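PDB 4IHZ: CrataBL from Crataeva tapia, which inhibits factor Xa and, less strongly, trypsin, and acts as a lectin for glucose and N-acetylglucosamine that agglutinates erythrocytes. Local coordinates for residues A[1-13]-A[49-63]. Sequence-based numbering, arbitrary orientation. Where two conformers were deposited one is given.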
ATOM      1  N   ALA A   1     -10.340 -22.361 -15.269  1.00 39.58           N
ATOM      2  CA  ALA A   1      -9.521 -22.154 -14.041  1.00 37.90           C
ATOM      3  C   ALA A   1      -9.347 -20.665 -13.707  1.00 35.99           C
ATOM      4  O   ALA A   1      -9.561 -19.771 -14.549  1.00 36.73           O
ATOM      5  CB  ALA A   1      -8.153 -22.848 -14.180  1.00 38.78           C
ATOM      6  N   ILE A   2      -8.970 -20.419 -12.461  1.00 33.71           N
ATOM      7  CA  ILE A   2      -8.602 -19.099 -11.986  1.00 31.16           C
ATOM      8  C   ILE A   2      -7.090 -18.960 -12.137  1.00 30.52           C
ATOM      9  O   ILE A   2      -6.328 -19.773 -11.615  1.00 30.70           O
ATOM     10  CB  ILE A   2      -9.054 -18.922 -10.515  1.00 30.73           C
ATOM     11  CG1 ILE A   2     -10.548 -19.297 -10.381  1.00 32.00           C
ATOM     12  CG2 ILE A   2      -8.758 -17.508 -10.033  1.00 30.45           C
ATOM     13  CD1 ILE A   2     -11.031 -19.476  -8.940  1.00 33.82           C
ATOM     14  N   LEU A   3      -6.659 -17.961 -12.897  1.00 29.51           N
ATOM     15  CA  LEU A   3      -5.248 -17.816 -13.237  1.00 30.14           C
ATOM     16  C   LEU A   3      -4.536 -16.816 -12.345  1.00 29.86           C
ATOM     17  O   LEU A   3      -5.089 -15.778 -12.004  1.00 28.21           O
ATOM     18  CB  LEU A   3      -5.099 -17.401 -14.690  1.00 30.82           C
ATOM     19  CG  LEU A   3      -5.716 -18.381 -15.695  1.00 32.99           C
ATOM     20  CD1 LEU A   3      -5.793 -17.746 -17.074  1.00 35.68           C
ATOM     21  CD2 LEU A   3      -4.886 -19.684 -15.711  1.00 35.44           C
ATOM     22  N   THR A   4      -3.304 -17.137 -11.961  1.00 29.26           N
ATOM     23  CA  THR A   4      -2.487 -16.229 -11.171  1.00 29.15           C
ATOM     24  C   THR A   4      -2.182 -14.966 -11.955  1.00 28.60           C
ATOM     25  O   THR A   4      -1.941 -15.038 -13.153  1.00 29.44           O
ATOM     26  CB  THR A   4      -1.164 -16.934 -10.805  1.00 29.82           C
ATOM     27  OG1 THR A   4      -1.463 -18.066  -9.984  1.00 31.86           O
ATOM     28  CG2 THR A   4      -0.206 -15.997 -10.059  1.00 31.02           C
ATOM     29  N   GLY A   5      -2.242 -13.810 -11.282  1.00 27.99           N
ATOM     30  CA  GLY A   5      -1.821 -12.542 -11.883  1.00 27.87           C
ATOM     31  C   GLY A   5      -2.744 -11.989 -12.969  1.00 28.59           C
ATOM     32  O   GLY A   5      -2.337 -11.120 -13.758  1.00 31.09           O
ATOM     33  N   VAL A   6      -3.944 -12.555 -13.050  1.00 25.40           N
ATOM     34  CA  VAL A   6      -4.972 -12.174 -14.009  1.00 23.65           C
ATOM     35  C   VAL A   6      -6.109 -11.554 -13.179  1.00 20.59           C
ATOM     36  O   VAL A   6      -6.509 -12.101 -12.159  1.00 19.74           O
ATOM     37  CB  VAL A   6      -5.513 -13.411 -14.768  1.00 24.71           C
ATOM     38  CG1 VAL A   6      -6.798 -13.064 -15.585  1.00 25.17           C
ATOM     39  CG2 VAL A   6      -4.421 -13.955 -15.685  1.00 26.66           C
ATOM     40  N   PRO A   7      -6.633 -10.396 -13.608  1.00 20.34           N
ATOM     41  CA  PRO A   7      -7.645  -9.731 -12.800  1.00 18.42           C
ATOM     42  C   PRO A   7      -9.022 -10.368 -12.977  1.00 18.25           C
ATOM     43  O   PRO A   7      -9.417 -10.725 -14.089  1.00 17.21           O
ATOM     44  CB  PRO A   7      -7.689  -8.313 -13.365  1.00 18.78           C
ATOM     45  CG  PRO A   7      -7.209  -8.466 -14.800  1.00 21.52           C
ATOM     46  CD  PRO A   7      -6.161  -9.581 -14.725  1.00 20.80           C
ATOM     47  N   TYR A   8      -9.735 -10.486 -11.868  1.00 17.57           N
ATOM     48  CA  TYR A   8     -11.112 -11.010 -11.848  1.00 18.47           C
ATOM     49  C   TYR A   8     -12.022 -10.114 -11.069  1.00 17.60           C
ATOM     50  O   TYR A   8     -11.627  -9.572 -10.065  1.00 17.56           O
ATOM     51  CB  TYR A   8     -11.163 -12.389 -11.171  1.00 19.06           C
ATOM     52  CG  TYR A   8     -10.474 -13.442 -11.995  1.00 20.40           C
ATOM     53  CD1 TYR A   8     -11.176 -14.191 -12.935  1.00 22.01           C
ATOM     54  CD2 TYR A   8      -9.126 -13.701 -11.809  1.00 21.46           C
ATOM     55  CE1 TYR A   8     -10.510 -15.153 -13.711  1.00 21.23           C
ATOM     56  CE2 TYR A   8      -8.452 -14.641 -12.586  1.00 23.48           C
ATOM     57  CZ  TYR A   8      -9.163 -15.385 -13.499  1.00 23.09           C
ATOM     58  OH  TYR A   8      -8.487 -16.309 -14.278  1.00 25.90           O
ATOM     59  N   TYR A   9     -13.251  -9.956 -11.543  1.00 16.87           N
ATOM     60  CA  TYR A   9     -14.297  -9.401 -10.690  1.00 16.47           C
ATOM     61  C   TYR A   9     -14.924 -10.463  -9.823  1.00 17.06           C
ATOM     62  O   TYR A   9     -15.336 -11.525 -10.322  1.00 18.17           O
ATOM     63  CB  TYR A   9     -15.385  -8.786 -11.560  1.00 15.84           C
ATOM     64  CG  TYR A   9     -14.946  -7.622 -12.389  1.00 16.48           C
ATOM     65  CD1 TYR A   9     -14.837  -6.356 -11.816  1.00 16.26           C
ATOM     66  CD2 TYR A   9     -14.625  -7.784 -13.734  1.00 17.73           C
ATOM     67  CE1 TYR A   9     -14.450  -5.271 -12.593  1.00 18.35           C
ATOM     68  CE2 TYR A   9     -14.219  -6.702 -14.522  1.00 18.80           C
ATOM     69  CZ  TYR A   9     -14.131  -5.456 -13.919  1.00 20.85           C
ATOM     70  OH  TYR A   9     -13.777  -4.357 -14.637  1.00 20.94           O
ATOM     71  N   ILE A  10     -15.007 -10.195  -8.522  1.00 16.05           N
ATOM     72  CA  ILE A  10     -15.737 -11.053  -7.590  1.00 17.25           C
ATOM     73  C   ILE A  10     -17.201 -10.626  -7.622  1.00 17.18           C
ATOM     74  O   ILE A  10     -17.538  -9.459  -7.393  1.00 17.26           O
ATOM     75  CB  ILE A  10     -15.186 -10.912  -6.151  1.00 16.76           C
ATOM     76  CG1 ILE A  10     -13.704 -11.317  -6.109  1.00 18.36           C
ATOM     77  CG2 ILE A  10     -16.085 -11.768  -5.184  1.00 18.02           C
ATOM     78  CD1 ILE A  10     -13.039 -10.894  -4.798  1.00 20.66           C
ATOM     79  N   LEU A  11     -18.087 -11.567  -7.942  1.00 16.68           N
ATOM     80  CA  LEU A  11     -19.501 -11.225  -8.049  1.00 17.98           C
ATOM     81  C   LEU A  11     -20.316 -12.235  -7.272  1.00 18.30           C
ATOM     82  O   LEU A  11     -19.950 -13.410  -7.244  1.00 17.95           O
ATOM     83  CB  LEU A  11     -19.927 -11.248  -9.522  1.00 18.98           C
ATOM     84  CG  LEU A  11     -19.290 -10.092 -10.312  1.00 19.51           C
ATOM     85  CD1 LEU A  11     -19.277 -10.448 -11.761  1.00 24.16           C
ATOM     86  CD2 LEU A  11     -20.122  -8.802 -10.077  1.00 20.78           C
ATOM     87  N   PRO A  12     -21.424 -11.803  -6.639  1.00 17.46           N
ATOM     88  CA  PRO A  12     -22.342 -12.808  -6.090  1.00 18.89           C
ATOM     89  C   PRO A  12     -22.784 -13.774  -7.186  1.00 20.08           C
ATOM     90  O   PRO A  12     -22.917 -13.408  -8.354  1.00 20.83           O
ATOM     91  CB  PRO A  12     -23.532 -11.967  -5.624  1.00 20.02           C
ATOM     92  CG  PRO A  12     -22.964 -10.527  -5.497  1.00 18.68           C
ATOM     93  CD  PRO A  12     -22.029 -10.460  -6.637  1.00 18.00           C
ATOM     94  N   SER A  13     -22.996 -15.027  -6.787  1.00 21.24           N
ATOM     95  CA  SER A  13     -23.352 -16.053  -7.748  1.00 23.22           C
ATOM     96  C   SER A  13     -24.620 -15.738  -8.508  1.00 24.87           C
ATOM     97  O   SER A  13     -24.742 -16.162  -9.657  1.00 26.22           O
ATOM     98  CB  SER A  13     -23.445 -17.394  -7.036  1.00 23.87           C
ATOM     99  OG  SER A  13     -22.113 -17.830  -6.845  0.52 24.67           O
ATOM    100  N   VAL A  49     -14.574  -3.491  -9.031  1.00 14.96           N
ATOM    101  CA  VAL A  49     -13.170  -3.274  -9.335  1.00 15.57           C
ATOM    102  C   VAL A  49     -12.523  -4.654  -9.238  1.00 14.78           C
ATOM    103  O   VAL A  49     -12.786  -5.383  -8.296  1.00 15.79           O
ATOM    104  CB  VAL A  49     -12.552  -2.315  -8.293  1.00 14.58           C
ATOM    105  CG1 VAL A  49     -11.082  -2.067  -8.655  1.00 17.02           C
ATOM    106  CG2 VAL A  49     -13.266  -0.968  -8.343  1.00 17.79           C
ATOM    107  N   PRO A  50     -11.677  -5.033 -10.196  1.00 15.48           N
ATOM    108  CA  PRO A  50     -11.148  -6.392 -10.131  1.00 15.40           C
ATOM    109  C   PRO A  50     -10.086  -6.609  -9.048  1.00 13.86           C
ATOM    110  O   PRO A  50      -9.579  -5.654  -8.412  1.00 14.53           O
ATOM    111  CB  PRO A  50     -10.460  -6.593 -11.488  1.00 16.54           C
ATOM    112  CG  PRO A  50     -10.689  -5.367 -12.297  1.00 18.91           C
ATOM    113  CD  PRO A  50     -11.119  -4.276 -11.321  1.00 17.29           C
ATOM    114  N   VAL A  51      -9.815  -7.869  -8.830  1.00 14.47           N
ATOM    115  CA  VAL A  51      -8.771  -8.280  -7.895  1.00 15.35           C
ATOM    116  C   VAL A  51      -7.784  -9.223  -8.602  1.00 16.64           C
ATOM    117  O   VAL A  51      -8.121  -9.803  -9.627  1.00 16.32           O
ATOM    118  CB  VAL A  51      -9.339  -8.950  -6.639  1.00 15.18           C
ATOM    119  CG1 VAL A  51     -10.319  -8.025  -5.850  1.00 15.87           C
ATOM    120  CG2 VAL A  51      -9.991 -10.301  -6.955  1.00 15.65           C
ATOM    121  N   ILE A  52      -6.616  -9.436  -7.977  1.00 16.63           N
ATOM    122  CA  ILE A  52      -5.653 -10.388  -8.451  1.00 18.16           C
ATOM    123  C   ILE A  52      -5.373 -11.332  -7.279  1.00 18.72           C
ATOM    124  O   ILE A  52      -5.242 -10.882  -6.120  1.00 16.61           O
ATOM    125  CB  ILE A  52      -4.358  -9.658  -8.932  1.00 19.33           C
ATOM    126  CG1 ILE A  52      -4.629  -9.030 -10.308  1.00 23.49           C
ATOM    127  CG2 ILE A  52      -3.208 -10.663  -9.024  1.00 20.20           C
ATOM    128  CD1 ILE A  52      -3.515  -8.192 -10.816  1.00 30.65           C
ATOM    129  N   PHE A  53      -5.298 -12.626  -7.580  1.00 17.85           N
ATOM    130  CA  PHE A  53      -4.981 -13.660  -6.588  1.00 19.48           C
ATOM    131  C   PHE A  53      -3.545 -14.080  -6.727  1.00 20.59           C
ATOM    132  O   PHE A  53      -3.065 -14.331  -7.858  1.00 22.33           O
ATOM    133  CB  PHE A  53      -5.876 -14.878  -6.853  1.00 18.90           C
ATOM    134  CG  PHE A  53      -7.325 -14.577  -6.733  1.00 18.81           C
ATOM    135  CD1 PHE A  53      -7.873 -14.329  -5.490  1.00 18.94           C
ATOM    136  CD2 PHE A  53      -8.145 -14.525  -7.861  1.00 19.17           C
ATOM    137  CE1 PHE A  53      -9.210 -14.035  -5.354  1.00 19.57           C
ATOM    138  CE2 PHE A  53      -9.506 -14.226  -7.736  1.00 18.64           C
ATOM    139  CZ  PHE A  53     -10.036 -13.984  -6.481  1.00 19.06           C
ATOM    140  N   THR A  54      -2.842 -14.092  -5.601  1.00 20.50           N
ATOM    141  CA  THR A  54      -1.447 -14.533  -5.588  1.00 22.78           C
ATOM    142  C   THR A  54      -1.347 -15.702  -4.634  1.00 23.76           C
ATOM    143  O   THR A  54      -1.386 -15.512  -3.410  1.00 22.29           O
ATOM    144  CB  THR A  54      -0.498 -13.403  -5.120  1.00 23.83           C
ATOM    145  OG1 THR A  54      -0.689 -12.244  -5.941  1.00 24.20           O
ATOM    146  CG2 THR A  54       0.954 -13.867  -5.257  1.00 25.81           C
ATOM    147  N   PRO A  55      -1.223 -16.932  -5.184  1.00 25.32           N
ATOM    148  CA  PRO A  55      -1.061 -18.085  -4.285  1.00 26.77           C
ATOM    149  C   PRO A  55       0.240 -18.007  -3.470  1.00 28.39           C
ATOM    150  O   PRO A  55       1.221 -17.386  -3.896  1.00 28.88           O
ATOM    151  CB  PRO A  55      -0.960 -19.278  -5.240  1.00 26.70           C
ATOM    152  CG  PRO A  55      -1.469 -18.798  -6.572  1.00 28.64           C
ATOM    153  CD  PRO A  55      -1.145 -17.318  -6.612  1.00 25.81           C
ATOM    154  N   GLN A  56       0.227 -18.656  -2.317  1.00 29.68           N
ATOM    155  CA  GLN A  56       1.392 -18.720  -1.452  1.00 33.24           C
ATOM    156  C   GLN A  56       2.623 -19.329  -2.163  1.00 36.69           C
ATOM    157  O   GLN A  56       3.757 -18.905  -1.935  1.00 38.11           O
ATOM    158  CB  GLN A  56       1.035 -19.452  -0.171  1.00 32.38           C
ATOM    159  CG  GLN A  56       2.211 -19.568   0.799  1.00 33.96           C
ATOM    160  CD  GLN A  56       1.753 -19.960   2.168  1.00 33.64           C
ATOM    161  OE1 GLN A  56       0.848 -20.796   2.326  1.00 33.62           O
ATOM    162  NE2 GLN A  56       2.376 -19.365   3.178  1.00 35.76           N
ATOM    163  N   ASN A  57       2.400 -20.293  -3.046  1.00 39.92           N
ATOM    164  CA  ASN A  57       3.431 -20.634  -4.034  1.00 43.50           C
ATOM    165  C   ASN A  57       3.222 -19.727  -5.261  1.00 44.24           C
ATOM    166  O   ASN A  57       2.455 -20.053  -6.167  1.00 43.87           O
ATOM    167  CB  ASN A  57       3.328 -22.113  -4.396  1.00 44.87           C
ATOM    168  CG  ASN A  57       4.491 -22.601  -5.247  1.00 49.08           C
ATOM    169  OD1 ASN A  57       5.324 -21.811  -5.716  1.00 52.59           O
ATOM    170  ND2 ASN A  57       4.553 -23.918  -5.456  1.00 52.86           N
ATOM    171  N   SER A  58       3.881 -18.568  -5.268  1.00 46.00           N
ATOM    172  CA  SER A  58       3.586 -17.512  -6.261  1.00 46.98           C
ATOM    173  C   SER A  58       4.045 -17.870  -7.689  1.00 48.31           C
ATOM    174  O   SER A  58       3.745 -17.139  -8.647  1.00 49.07           O
ATOM    175  CB  SER A  58       4.172 -16.164  -5.817  1.00 47.02           C
ATOM    176  OG  SER A  58       5.590 -16.154  -5.985  1.00 49.59           O
ATOM    177  N   SER A  59       4.752 -18.995  -7.812  1.00 48.79           N
ATOM    178  CA  SER A  59       5.206 -19.536  -9.097  1.00 49.55           C
ATOM    179  C   SER A  59       4.159 -20.388  -9.856  1.00 48.72           C
ATOM    180  O   SER A  59       4.361 -20.712 -11.035  1.00 49.80           O
ATOM    181  CB  SER A  59       6.503 -20.334  -8.887  1.00 51.06           C
ATOM    182  OG  SER A  59       6.600 -21.458  -9.761  1.00 53.62           O
ATOM    183  N   LEU A  60       3.073 -20.771  -9.177  1.00 46.29           N
ATOM    184  CA  LEU A  60       1.963 -21.490  -9.818  1.00 44.92           C
ATOM    185  C   LEU A  60       1.244 -20.585 -10.824  1.00 43.49           C
ATOM    186  O   LEU A  60       1.061 -19.387 -10.555  1.00 43.26           O
ATOM    187  CB  LEU A  60       0.952 -21.963  -8.763  1.00 44.30           C
ATOM    188  CG  LEU A  60       1.439 -22.932  -7.684  1.00 44.59           C
ATOM    189  CD1 LEU A  60       0.494 -22.949  -6.499  1.00 42.81           C
ATOM    190  CD2 LEU A  60       1.622 -24.334  -8.261  1.00 45.70           C
ATOM    191  N   LYS A  61       0.843 -21.142 -11.969  1.00 42.56           N
ATOM    192  CA  LYS A  61       0.119 -20.355 -12.979  1.00 40.44           C
ATOM    193  C   LYS A  61      -1.404 -20.420 -12.811  1.00 37.69           C
ATOM    194  O   LYS A  61      -2.109 -19.499 -13.213  1.00 36.69           O
ATOM    195  CB  LYS A  61       0.563 -20.691 -14.416  1.00 42.42           C
ATOM    196  CG  LYS A  61      -0.373 -21.584 -15.213  1.00 45.79           C
ATOM    197  CD  LYS A  61      -0.319 -21.276 -16.719  1.00 50.59           C
ATOM    198  CE  LYS A  61      -1.054 -22.337 -17.553  1.00 52.25           C
ATOM    199  NZ  LYS A  61      -2.525 -22.462 -17.254  1.00 53.01           N
ATOM    200  N   VAL A  62      -1.885 -21.505 -12.204  1.00 35.42           N
ATOM    201  CA  VAL A  62      -3.285 -21.682 -11.844  1.00 33.71           C
ATOM    202  C   VAL A  62      -3.394 -21.524 -10.333  1.00 32.13           C
ATOM    203  O   VAL A  62      -2.608 -22.076  -9.570  1.00 32.91           O
ATOM    204  CB  VAL A  62      -3.791 -23.092 -12.279  1.00 34.61           C
ATOM    205  CG1 VAL A  62      -5.204 -23.376 -11.761  1.00 34.70           C
ATOM    206  CG2 VAL A  62      -3.746 -23.202 -13.799  1.00 36.49           C
ATOM    207  N   VAL A  63      -4.369 -20.738  -9.906  1.00 29.73           N
ATOM    208  CA  VAL A  63      -4.658 -20.568  -8.498  1.00 27.75           C
ATOM    209  C   VAL A  63      -5.314 -21.836  -7.928  1.00 27.81           C
ATOM    210  O   VAL A  63      -6.397 -22.206  -8.361  1.00 27.97           O
ATOM    211  CB  VAL A  63      -5.618 -19.371  -8.322  1.00 26.65           C
ATOM    212  CG1 VAL A  63      -6.048 -19.215  -6.875  1.00 26.60           C
ATOM    213  CG2 VAL A  63      -4.983 -18.089  -8.859  1.00 25.44           C
TER
HETATM  214  O   HOH W   1      -8.373 -22.627 -10.208  1.00 43.46           O
HETATM  215  O   HOH W   2      -5.607 -13.660 -10.227  1.00 20.43           O
HETATM  216  O   HOH W   3      -1.461 -17.471 -14.566  1.00 37.23           O
HETATM  217  O   HOH W   4     -14.048  -7.618  -7.469  1.00 16.99           O
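Tyr8 and Val51 form an antiparallel hydrogen-bonded pair, with Tyr8 N to Val51 O and Val51 N to Tyr8 O both 2.8 Å, while a second bridge joins Leu3 to Val62 through Val63 N to Ile2 O (2.8 Å) and Thr4 N to Lys61 O. Between them the 1-13 backbone swings through a type II turn, Leu3 to Val6, where Gly5 has positive phi and its CA rests on Ile52 CG2. Here a water accepts from Phe53 N and donates to the carbonyls of Leu3 and Val6, so that it joins the turn to strand 52-55. Thr4 enters the bend of 55-62: its OG1, set beside the backbone N (chi1 -63°), donates to Leu60 O at 2.9 Å from above the carbonyl plane, and its CG2 lies against Pro55 CD. Tyr8 OH accepts from Leu3 N (2.8 Å), tying the ring across the turn; its CD2 meets the edge of the Phe53 ring at CE2 (4.1 Å), the two side chains nearly perpendicular. Ile2 CG2 packs on Phe53 CD2 and Val63 CG2. Farther along, Pro50 CG sits over one face of the Tyr9 ring, a CH-pi contact 4.1 Å from its centroid. In this beta-trefoil, consistent with a Kunitz-type inhibitor, strand 8-12 pairs antiparallel with 158-162 and strand 52-55 with 69-72, where Ile71 touches both Val51 and Phe53; Ile10 reaches Leu123 of strand 120-125.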